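Local structure of TerD domain-containing protein (Streptomyces avermitilis, 2QNG) at residues A[104-118]-A[159-173]. The protein is of unknown function but belongs to the TerD family and binds calcium ions. Numbering follows the deposited sequence.
Sequences LNRLDSRYARVVVGV and AATVGEFVRDDSGEW
Arg-167 extends its guanidinium, in the conformer described, to the backbone carbonyls of Leu-107 and Tyr-111, with a weak bond to Asp-108 O. The contact pairs strands 111-120 and 159-167, antiparallel neighbours within a five-stranded sheet of the TerD domain that packs against another sheet containing strand 33-40. NH1 and NH2 of Arg-167 both donate to Leu-107 O, with NH2 at 2.9 Å, and they approach from the same face of that carbonyl. NH1 also bonds to Tyr-111 O at 3.0 Å, lying in that carbonyl's plane. A bend at chi3 (-95°) turns the otherwise extended chain toward these acceptors, which a positive charge would suit. At the opening end of the pairing, Arg-167 N donates to Ala-112 O; further along, Val-114 and Phe-165 exchange two backbone bonds, and Val-118 and Ala-160 do likewise. Ala-112 and Arg-113 both face Phe-58 on the other neighbouring strand, a classic beta bulge. Arg-113 NE forms a salt bridge with Glu-164 OE2, the two charged planes 85° apart; its very short length, for a residue with two conformers, is doubtful.

The indole of Trp-173 lies between Leu-104 CB, 3.6 Å from the centroid of its five-membered ring in a CH-pi contact, and Arg-167 CB on the opposite face. NE1 makes a weak bond to Leu-104 O (126° at the hydrogen). With Trp-173 replaced by an alanine, the indole between Leu-104 CB and Arg-167 CB is gone, and the guanidinium, backed on one face by CZ2, is likely to be freer to turn. Leu-104 CD1 lies over the Phe-165 ring face in a CH-pi contact, 3.6 Å from Phe-165 CD1. Val-116, Val-162 and Phe-165 face strand 33-40. Toward the calcium site that includes Leu-51 and Asp-52, Val-162 spreads its methyls, CG2 to Val-116 CG2 at 3.9 Å and CG1 to Val-118 CG2 at 4.1 Å.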
loop_
_atom_site.group_PDB
_atom_site.type_symbol
_atom_site.label_atom_id
_atom_site.label_comp_id
_atom_site.label_asym_id
_atom_site.label_seq_id
_atom_site.Cartn_x
_atom_site.Cartn_y
_atom_site.Cartn_z
ATOM N N LEU A 104 -9.201 -9.640 4.246
ATOM C CA LEU A 104 -10.331 -8.731 4.398
ATOM C C LEU A 104 -11.562 -9.421 4.976
ATOM O O LEU A 104 -12.310 -8.839 5.778
ATOM C CB LEU A 104 -10.697 -8.119 3.044
ATOM C CG LEU A 104 -9.668 -7.171 2.395
ATOM C CD1 LEU A 104 -10.154 -6.668 1.071
ATOM C CD2 LEU A 104 -9.321 -6.000 3.304
ATOM N N ASN A 105 -11.785 -10.676 4.576
ATOM C CA ASN A 105 -12.932 -11.435 5.112
ATOM C C ASN A 105 -12.940 -11.477 6.639
ATOM O O ASN A 105 -14.015 -11.511 7.257
ATOM C CB ASN A 105 -12.893 -12.864 4.540
ATOM C CG ASN A 105 -14.031 -13.721 5.027
ATOM O OD1 ASN A 105 -15.176 -13.392 4.818
ATOM N ND2 ASN A 105 -13.704 -14.843 5.658
ATOM N N ARG A 106 -11.738 -11.552 7.227
ATOM C CA ARG A 106 -11.615 -11.679 8.669
ATOM C C ARG A 106 -11.742 -10.368 9.440
ATOM O O ARG A 106 -11.816 -10.412 10.684
ATOM C CB ARG A 106 -10.289 -12.345 9.043
ATOM C CG ARG A 106 -10.161 -13.797 8.576
ATOM C CD ARG A 106 -8.747 -14.348 8.983
ATOM N NE ARG A 106 -8.490 -14.202 10.427
ATOM C CZ ARG A 106 -7.309 -13.940 11.002
ATOM N NH1 ARG A 106 -6.187 -13.757 10.298
ATOM N NH2 ARG A 106 -7.249 -13.846 12.324
ATOM N N LEU A 107 -11.725 -9.223 8.751
ATOM C CA LEU A 107 -11.867 -7.941 9.458
ATOM C C LEU A 107 -13.223 -7.822 10.131
ATOM O O LEU A 107 -14.265 -8.113 9.525
ATOM C CB LEU A 107 -11.704 -6.758 8.509
ATOM C CG LEU A 107 -10.287 -6.359 8.184
ATOM C CD1 LEU A 107 -10.265 -5.323 7.069
ATOM C CD2 LEU A 107 -9.570 -5.799 9.419
ATOM N N ASP A 108 -13.193 -7.381 11.382
ATOM C CA ASP A 108 -14.407 -7.151 12.145
ATOM C C ASP A 108 -15.287 -6.148 11.399
ATOM O O ASP A 108 -14.779 -5.232 10.764
ATOM C CB ASP A 108 -14.038 -6.604 13.527
ATOM C CG ASP A 108 -15.242 -6.367 14.401
ATOM O OD1 ASP A 108 -15.805 -7.351 14.930
ATOM O OD2 ASP A 108 -15.618 -5.191 14.568
ATOM N N SER A 109 -16.603 -6.299 11.498
ATOM C CA SER A 109 -17.527 -5.459 10.742
ATOM C C SER A 109 -17.390 -3.961 11.018
ATOM O O SER A 109 -17.778 -3.145 10.174
ATOM C CB SER A 109 -18.978 -5.878 10.995
ATOM O OG SER A 109 -19.352 -5.554 12.318
ATOM N N ARG A 110 -16.861 -3.601 12.192
ATOM C CA ARG A 110 -16.591 -2.201 12.532
ATOM C C ARG A 110 -15.733 -1.490 11.476
ATOM O O ARG A 110 -15.753 -0.268 11.370
ATOM C CB ARG A 110 -15.919 -2.101 13.909
ATOM C CG ARG A 110 -14.450 -2.528 13.954
ATOM C CD ARG A 110 -13.817 -2.281 15.326
ATOM N NE ARG A 110 -14.067 -3.390 16.244
ATOM C CZ ARG A 110 -13.130 -4.199 16.732
ATOM N NH1 ARG A 110 -11.855 -4.031 16.412
ATOM N NH2 ARG A 110 -13.471 -5.174 17.563
ATOM N N TYR A 111 -14.945 -2.270 10.727
ATOM C CA TYR A 111 -14.088 -1.719 9.666
ATOM C C TYR A 111 -14.812 -1.784 8.347
ATOM O O TYR A 111 -15.223 -2.862 7.923
ATOM C CB TYR A 111 -12.757 -2.480 9.577
ATOM C CG TYR A 111 -12.024 -2.463 10.890
ATOM C CD1 TYR A 111 -11.483 -1.272 11.384
ATOM C CD2 TYR A 111 -11.911 -3.619 11.661
ATOM C CE1 TYR A 111 -10.828 -1.234 12.609
ATOM C CE2 TYR A 111 -11.248 -3.602 12.888
ATOM C CZ TYR A 111 -10.717 -2.400 13.361
ATOM O OH TYR A 111 -10.080 -2.373 14.585
ATOM N N ALA A 112 -14.966 -0.643 7.691
ATOM C CA ALA A 112 -15.723 -0.581 6.466
ATOM C C ALA A 112 -14.894 -0.253 5.247
ATOM O O ALA A 112 -15.374 -0.381 4.118
ATOM C CB ALA A 112 -16.847 0.444 6.606
ATOM N N ARG A 113 -13.642 0.155 5.467
ATOM C CA ARG A 113 -12.806 0.577 4.357
ATOM C C ARG A 113 -11.351 0.344 4.691
ATOM O O ARG A 113 -10.939 0.483 5.838
ATOM C CB ARG A 113 -13.064 2.057 4.057
ATOM C CG ARG A 113 -12.234 2.662 2.929
ATOM C CD ARG A 113 -12.838 4.028 2.483
ATOM N NE ARG A 113 -12.021 4.696 1.469
ATOM C CZ ARG A 113 -11.127 5.647 1.735
ATOM N NH1 ARG A 113 -10.931 6.060 2.981
ATOM N NH2 ARG A 113 -10.447 6.200 0.735
ATOM N N VAL A 114 -10.602 -0.076 3.673
ATOM C CA VAL A 114 -9.156 -0.278 3.791
ATOM C C VAL A 114 -8.510 0.405 2.599
ATOM O O VAL A 114 -8.964 0.231 1.461
ATOM C CB VAL A 114 -8.795 -1.788 3.764
ATOM C CG1 VAL A 114 -7.255 -1.992 3.844
ATOM C CG2 VAL A 114 -9.463 -2.490 4.915
ATOM N N VAL A 115 -7.446 1.167 2.865
ATOM C CA VAL A 115 -6.673 1.806 1.812
ATOM C C VAL A 115 -5.264 1.243 1.849
ATOM O O VAL A 115 -4.688 1.079 2.918
ATOM C CB VAL A 115 -6.632 3.355 1.977
ATOM C CG1 VAL A 115 -5.816 3.996 0.850
ATOM C CG2 VAL A 115 -8.071 3.900 1.930
ATOM N N VAL A 116 -4.727 0.916 0.684
ATOM C CA VAL A 116 -3.344 0.480 0.588
ATOM C C VAL A 116 -2.513 1.502 -0.175
ATOM O O VAL A 116 -3.032 2.209 -1.035
ATOM C CB VAL A 116 -3.219 -0.919 -0.080
ATOM C CG1 VAL A 116 -3.727 -1.976 0.849
ATOM C CG2 VAL A 116 -3.984 -0.989 -1.393
ATOM N N GLY A 117 -1.237 1.595 0.171
ATOM C CA GLY A 117 -0.359 2.578 -0.464
ATOM C C GLY A 117 1.076 2.151 -0.442
ATOM O O GLY A 117 1.436 1.143 0.190
ATOM N N VAL A 118 1.897 2.947 -1.136
ATOM C CA VAL A 118 3.315 2.698 -1.239
ATOM C C VAL A 118 3.996 4.035 -0.995
ATOM O O VAL A 118 3.673 5.027 -1.667
ATOM C CB VAL A 118 3.700 2.147 -2.630
ATOM C CG1 VAL A 118 5.212 1.984 -2.776
ATOM C CG2 VAL A 118 2.980 0.820 -2.900
ATOM N N ALA A 159 4.827 9.318 -2.641
ATOM C CA ALA A 159 3.990 8.251 -2.089
ATOM C C ALA A 159 2.737 8.172 -2.946
ATOM O O ALA A 159 2.407 9.130 -3.669
ATOM C CB ALA A 159 3.621 8.517 -0.632
ATOM N N ALA A 160 2.032 7.046 -2.887
ATOM C CA ALA A 160 0.772 6.939 -3.624
ATOM C C ALA A 160 -0.153 5.963 -2.930
ATOM O O ALA A 160 0.309 4.921 -2.438
ATOM C CB ALA A 160 1.039 6.448 -5.071
ATOM N N THR A 161 -1.441 6.274 -2.873
ATOM C CA THR A 161 -2.379 5.191 -2.570
ATOM C C THR A 161 -2.594 4.411 -3.873
ATOM O O THR A 161 -2.572 4.996 -4.977
ATOM C CB THR A 161 -3.716 5.716 -2.031
ATOM O OG1 THR A 161 -4.292 6.631 -2.971
ATOM C CG2 THR A 161 -3.533 6.434 -0.680
ATOM N N VAL A 162 -2.762 3.096 -3.737
ATOM C CA VAL A 162 -2.768 2.227 -4.900
ATOM C C VAL A 162 -4.004 1.368 -4.976
ATOM O O VAL A 162 -4.110 0.486 -5.813
ATOM C CB VAL A 162 -1.468 1.376 -5.005
ATOM C CG1 VAL A 162 -0.216 2.283 -5.101
ATOM C CG2 VAL A 162 -1.306 0.337 -3.854
ATOM N N GLY A 163 -4.964 1.643 -4.113
ATOM C CA GLY A 163 -6.182 0.835 -4.118
ATOM C C GLY A 163 -6.960 1.027 -2.850
ATOM O O GLY A 163 -6.406 1.391 -1.821
ATOM N N GLU A 164 -8.252 0.753 -2.947
ATOM C CA GLU A 164 -9.223 0.971 -1.899
ATOM C C GLU A 164 -10.135 -0.250 -1.874
ATOM O O GLU A 164 -10.464 -0.744 -2.964
ATOM C CB GLU A 164 -10.053 2.192 -2.314
ATOM C CG GLU A 164 -10.981 2.683 -1.277
ATOM C CD GLU A 164 -11.868 3.803 -1.766
ATOM O OE1 GLU A 164 -11.878 4.101 -2.979
ATOM O OE2 GLU A 164 -12.568 4.347 -0.924
ATOM N N PHE A 165 -10.579 -0.678 -0.689
ATOM C CA PHE A 165 -11.587 -1.746 -0.548
ATOM C C PHE A 165 -12.648 -1.214 0.373
ATOM O O PHE A 165 -12.329 -0.656 1.418
ATOM C CB PHE A 165 -10.952 -2.998 0.048
ATOM C CG PHE A 165 -9.819 -3.528 -0.786
ATOM C CD1 PHE A 165 -10.064 -4.441 -1.817
ATOM C CD2 PHE A 165 -8.510 -3.083 -0.571
ATOM C CE1 PHE A 165 -9.024 -4.924 -2.617
ATOM C CE2 PHE A 165 -7.470 -3.570 -1.377
ATOM C CZ PHE A 165 -7.738 -4.463 -2.399
ATOM N N VAL A 166 -13.916 -1.364 -0.031
ATOM C CA VAL A 166 -15.054 -0.859 0.744
ATOM C C VAL A 166 -16.054 -1.998 0.934
ATOM O O VAL A 166 -16.321 -2.736 -0.023
ATOM C CB VAL A 166 -15.736 0.332 0.027
ATOM C CG1 VAL A 166 -16.911 0.867 0.840
ATOM C CG2 VAL A 166 -14.712 1.421 -0.193
ATOM N N ARG A 167 -16.557 -2.148 2.165
ATOM C CA ARG A 167 -17.500 -3.217 2.487
ATOM C C ARG A 167 -18.884 -2.622 2.657
ATOM O O ARG A 167 -19.059 -1.651 3.407
ATOM C CB ARG A 167 -17.026 -3.946 3.750
ATOM C CG ARG A 167 -18.054 -4.710 4.534
ATOM C CD ARG A 167 -17.454 -4.998 5.883
ATOM N NE ARG A 167 -16.839 -6.317 5.949
ATOM C CZ ARG A 167 -15.957 -6.692 6.872
ATOM N NH1 ARG A 167 -15.562 -5.837 7.812
ATOM N NH2 ARG A 167 -15.465 -7.923 6.854
ATOM N N ASP A 168 -19.851 -3.204 1.950
ATOM C CA ASP A 168 -21.243 -2.740 1.974
ATOM C C ASP A 168 -22.040 -3.483 3.039
ATOM O O ASP A 168 -21.503 -4.340 3.748
ATOM C CB ASP A 168 -21.880 -2.921 0.589
ATOM C CG ASP A 168 -21.729 -4.338 0.043
ATOM O OD1 ASP A 168 -21.930 -5.303 0.811
ATOM O OD2 ASP A 168 -21.406 -4.493 -1.163
ATOM N N ASP A 169 -23.332 -3.164 3.126
ATOM C CA ASP A 169 -24.203 -3.777 4.117
ATOM C C ASP A 169 -24.378 -5.281 3.893
ATOM O O ASP A 169 -24.738 -6.006 4.824
ATOM C CB ASP A 169 -25.554 -3.057 4.154
ATOM C CG ASP A 169 -25.449 -1.619 4.672
ATOM O OD1 ASP A 169 -24.323 -1.118 4.898
ATOM O OD2 ASP A 169 -26.509 -0.982 4.851
ATOM N N SER A 170 -24.110 -5.748 2.670
ATOM C CA SER A 170 -24.178 -7.182 2.347
ATOM C C SER A 170 -22.991 -7.951 2.919
ATOM O O SER A 170 -22.992 -9.185 2.914
ATOM C CB SER A 170 -24.209 -7.398 0.831
ATOM O OG SER A 170 -22.895 -7.326 0.286
ATOM N N GLY A 171 -21.964 -7.219 3.359
ATOM C CA GLY A 171 -20.747 -7.832 3.900
ATOM C C GLY A 171 -19.674 -8.089 2.862
ATOM O O GLY A 171 -18.600 -8.616 3.180
ATOM N N GLU A 172 -19.930 -7.702 1.618
ATOM C CA GLU A 172 -18.965 -8.016 0.585
ATOM C C GLU A 172 -18.016 -6.853 0.355
ATOM O O GLU A 172 -18.406 -5.687 0.385
ATOM C CB GLU A 172 -19.661 -8.503 -0.685
ATOM C CG GLU A 172 -20.452 -9.798 -0.423
ATOM C CD GLU A 172 -21.268 -10.280 -1.618
ATOM O OE1 GLU A 172 -20.934 -9.905 -2.757
ATOM O OE2 GLU A 172 -22.235 -11.053 -1.405
ATOM N N TRP A 173 -16.740 -7.202 0.194
ATOM C CA TRP A 173 -15.725 -6.192 -0.105
ATOM C C TRP A 173 -15.667 -5.936 -1.612
ATOM O O TRP A 173 -15.588 -6.892 -2.406
ATOM C CB TRP A 173 -14.341 -6.648 0.371
ATOM C CG TRP A 173 -14.176 -6.640 1.855
ATOM C CD1 TRP A 173 -14.302 -7.709 2.709
ATOM C CD2 TRP A 173 -13.836 -5.513 2.673
ATOM N NE1 TRP A 173 -14.053 -7.308 4.000
ATOM C CE2 TRP A 173 -13.783 -5.967 4.010
ATOM C CE3 TRP A 173 -13.596 -4.156 2.409
ATOM C CZ2 TRP A 173 -13.484 -5.117 5.074
ATOM C CZ3 TRP A 173 -13.290 -3.315 3.462
ATOM C CH2 TRP A 173 -13.235 -3.790 4.779
#